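Local coordinates for protein sugar isomerase (Sinorhizobium meliloti, PDB 3QC0) that binds zinc within a TIM barrel and probably isomerises sugars, in the manner of xylose isomerase-like proteins, at residues P37-V42 and V89-E94. Numbering follows the deposited sequence. Where two conformers were deposited one is given.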
loop_
_atom_site.group_PDB
_atom_site.type_symbol
_atom_site.label_atom_id
_atom_site.label_comp_id
_atom_site.label_asym_id
_atom_site.label_seq_id
_atom_site.Cartn_x
_atom_site.Cartn_y
_atom_site.Cartn_z
ATOM N N PRO A 37 -18.198 11.872 13.583
ATOM C CA PRO A 37 -17.571 11.564 14.839
ATOM C C PRO A 37 -17.160 10.103 14.949
ATOM O O PRO A 37 -17.589 9.260 14.149
ATOM C CB PRO A 37 -18.670 11.851 15.845
ATOM C CG PRO A 37 -19.913 11.376 15.130
ATOM C CD PRO A 37 -19.665 11.738 13.655
ATOM N N TRP A 38 -16.341 9.840 15.960
ATOM C CA TRP A 38 -15.923 8.511 16.293
ATOM C C TRP A 38 -16.654 7.991 17.516
ATOM O O TRP A 38 -17.102 8.771 18.392
ATOM C CB TRP A 38 -14.409 8.484 16.528
ATOM C CG TRP A 38 -13.617 8.689 15.289
ATOM C CD1 TRP A 38 -13.683 9.735 14.423
ATOM C CD2 TRP A 38 -12.660 7.777 14.726
ATOM N NE1 TRP A 38 -12.821 9.541 13.373
ATOM C CE2 TRP A 38 -12.186 8.350 13.548
ATOM C CE3 TRP A 38 -12.144 6.553 15.137
ATOM C CZ2 TRP A 38 -11.204 7.746 12.769
ATOM C CZ3 TRP A 38 -11.173 5.946 14.338
ATOM C CH2 TRP A 38 -10.748 6.532 13.171
ATOM N N ARG A 39 -16.744 6.675 17.627
ATOM C CA ARG A 39 -17.554 6.070 18.678
ATOM C C ARG A 39 -17.039 6.391 20.074
ATOM O O ARG A 39 -17.842 6.538 21.002
ATOM C CB ARG A 39 -17.622 4.568 18.479
ATOM C CG ARG A 39 -18.414 4.200 17.211
ATOM C CD ARG A 39 -18.377 2.737 16.984
ATOM N NE ARG A 39 -19.123 1.983 17.964
ATOM C CZ ARG A 39 -18.963 0.682 18.203
ATOM N NH1 ARG A 39 -18.019 -0.010 17.563
ATOM N NH2 ARG A 39 -19.696 0.061 19.053
ATOM N N ASP A 40 -15.731 6.534 20.216
ATOM C CA ASP A 40 -15.135 6.867 21.529
ATOM C C ASP A 40 -15.506 8.270 21.924
ATOM O O ASP A 40 -15.771 8.509 23.107
ATOM C CB ASP A 40 -13.617 6.622 21.603
ATOM C CG ASP A 40 -12.807 7.376 20.556
ATOM O OD1 ASP A 40 -13.332 7.880 19.558
ATOM O OD2 ASP A 40 -11.569 7.427 20.746
ATOM N N GLN A 41 -15.556 9.178 20.954
ATOM C CA GLN A 41 -15.947 10.570 21.214
ATOM C C GLN A 41 -17.405 10.654 21.625
ATOM O O GLN A 41 -17.778 11.442 22.536
ATOM C CB GLN A 41 -15.725 11.433 19.985
ATOM C CG GLN A 41 -14.245 11.501 19.545
ATOM C CD GLN A 41 -14.060 12.247 18.245
ATOM O OE1 GLN A 41 -14.781 12.005 17.274
ATOM N NE2 GLN A 41 -13.055 13.164 18.205
ATOM N N VAL A 42 -18.260 9.896 20.938
ATOM C CA VAL A 42 -19.677 9.821 21.287
ATOM C C VAL A 42 -19.861 9.228 22.680
ATOM O O VAL A 42 -20.678 9.780 23.499
ATOM C CB VAL A 42 -20.465 9.016 20.198
ATOM C CG1 VAL A 42 -21.938 8.686 20.639
ATOM C CG2 VAL A 42 -20.391 9.773 18.834
ATOM N N VAL A 89 -24.180 0.010 14.743
ATOM C CA VAL A 89 -25.342 0.324 13.929
ATOM C C VAL A 89 -26.369 1.067 14.764
ATOM O O VAL A 89 -26.898 2.047 14.293
ATOM C CB VAL A 89 -25.972 -0.940 13.339
ATOM C CG1 VAL A 89 -27.413 -0.674 12.809
ATOM C CG2 VAL A 89 -25.069 -1.502 12.194
ATOM N N ASP A 90 -26.612 0.606 15.989
ATOM C CA ASP A 90 -27.594 1.270 16.857
ATOM C C ASP A 90 -27.185 2.738 17.131
ATOM O O ASP A 90 -28.018 3.651 17.161
ATOM C CB ASP A 90 -27.772 0.507 18.162
ATOM C CG ASP A 90 -28.390 -0.856 17.984
ATOM O OD1 ASP A 90 -28.867 -1.229 16.866
ATOM O OD2 ASP A 90 -28.407 -1.587 18.996
ATOM N N GLU A 91 -25.898 2.950 17.383
ATOM C CA GLU A 91 -25.333 4.270 17.583
ATOM C C GLU A 91 -25.526 5.139 16.337
ATOM O O GLU A 91 -25.990 6.282 16.425
ATOM C CB GLU A 91 -23.858 4.168 17.978
ATOM C CG GLU A 91 -23.600 3.422 19.278
ATOM C CD GLU A 91 -22.171 2.948 19.458
ATOM O OE1 GLU A 91 -21.279 3.548 18.830
ATOM O OE2 GLU A 91 -21.965 1.953 20.222
ATOM N N ALA A 92 -25.177 4.606 15.169
ATOM C CA ALA A 92 -25.342 5.325 13.933
ATOM C C ALA A 92 -26.786 5.730 13.707
ATOM O O ALA A 92 -27.058 6.836 13.241
ATOM C CB ALA A 92 -24.803 4.491 12.700
ATOM N N ALA A 93 -27.692 4.806 13.983
ATOM C CA ALA A 93 -29.143 5.063 13.807
ATOM C C ALA A 93 -29.591 6.191 14.723
ATOM O O ALA A 93 -30.278 7.099 14.266
ATOM C CB ALA A 93 -29.920 3.800 14.072
ATOM N N GLU A 94 -29.161 6.160 15.976
ATOM C CA GLU A 94 -29.531 7.210 16.949
ATOM C C GLU A 94 -29.070 8.585 16.484
ATOM O O GLU A 94 -29.763 9.604 16.658
ATOM C CB GLU A 94 -28.927 6.916 18.312
ATOM C CG GLU A 94 -29.139 8.027 19.359
ATOM C CD GLU A 94 -30.623 8.307 19.638
ATOM O OE1 GLU A 94 -31.428 7.363 19.629
ATOM O OE2 GLU A 94 -30.966 9.480 19.860
HETATM O O HOH W 1 -20.404 5.471 21.034
#
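Arg39 bends at its third torsion (chi3 69°) while Glu91 stays extended beyond CG, and these two shapes let the arginine lay one edge of its guanidinium against the carboxylate that reaches across from helix 75-94. The result is a worked example of the side-on, bidentate salt bridge. Arg39 NE donates to Glu91 OE1 at 2.8 Å, and Arg39 NH2 to Glu91 OE2 at 3.2 Å, the second bond longer but nearly straight at 166°. Both oxygens lie close to the guanidinium plane and are met on their syn sides. The two flat groups are nevertheless turned 40° apart, so the nitrogens approach from outside the carboxylate plane. Two bonds to two different oxygens restrict rotation of the carboxylate. The aliphatic part of Arg39 also runs close to the acid, with CG 3.4 Å from Glu91 OE1. A water adds a second link, donating to Arg39 O at 2.8 Å and, more weakly, to Glu91 OE1. Asp84, two turns earlier on the same helix as Glu91, pairs with Arg39 NH1, so two acids of one helix share the arginine through different nitrogens. Trp38, the N-cap residue of helix 39-45, directly precedes the arginine. The bridge thus ties the short helix following the second barrel strand to the long helix following the third, a surface link between helices that follow consecutive strands of a TIM barrel.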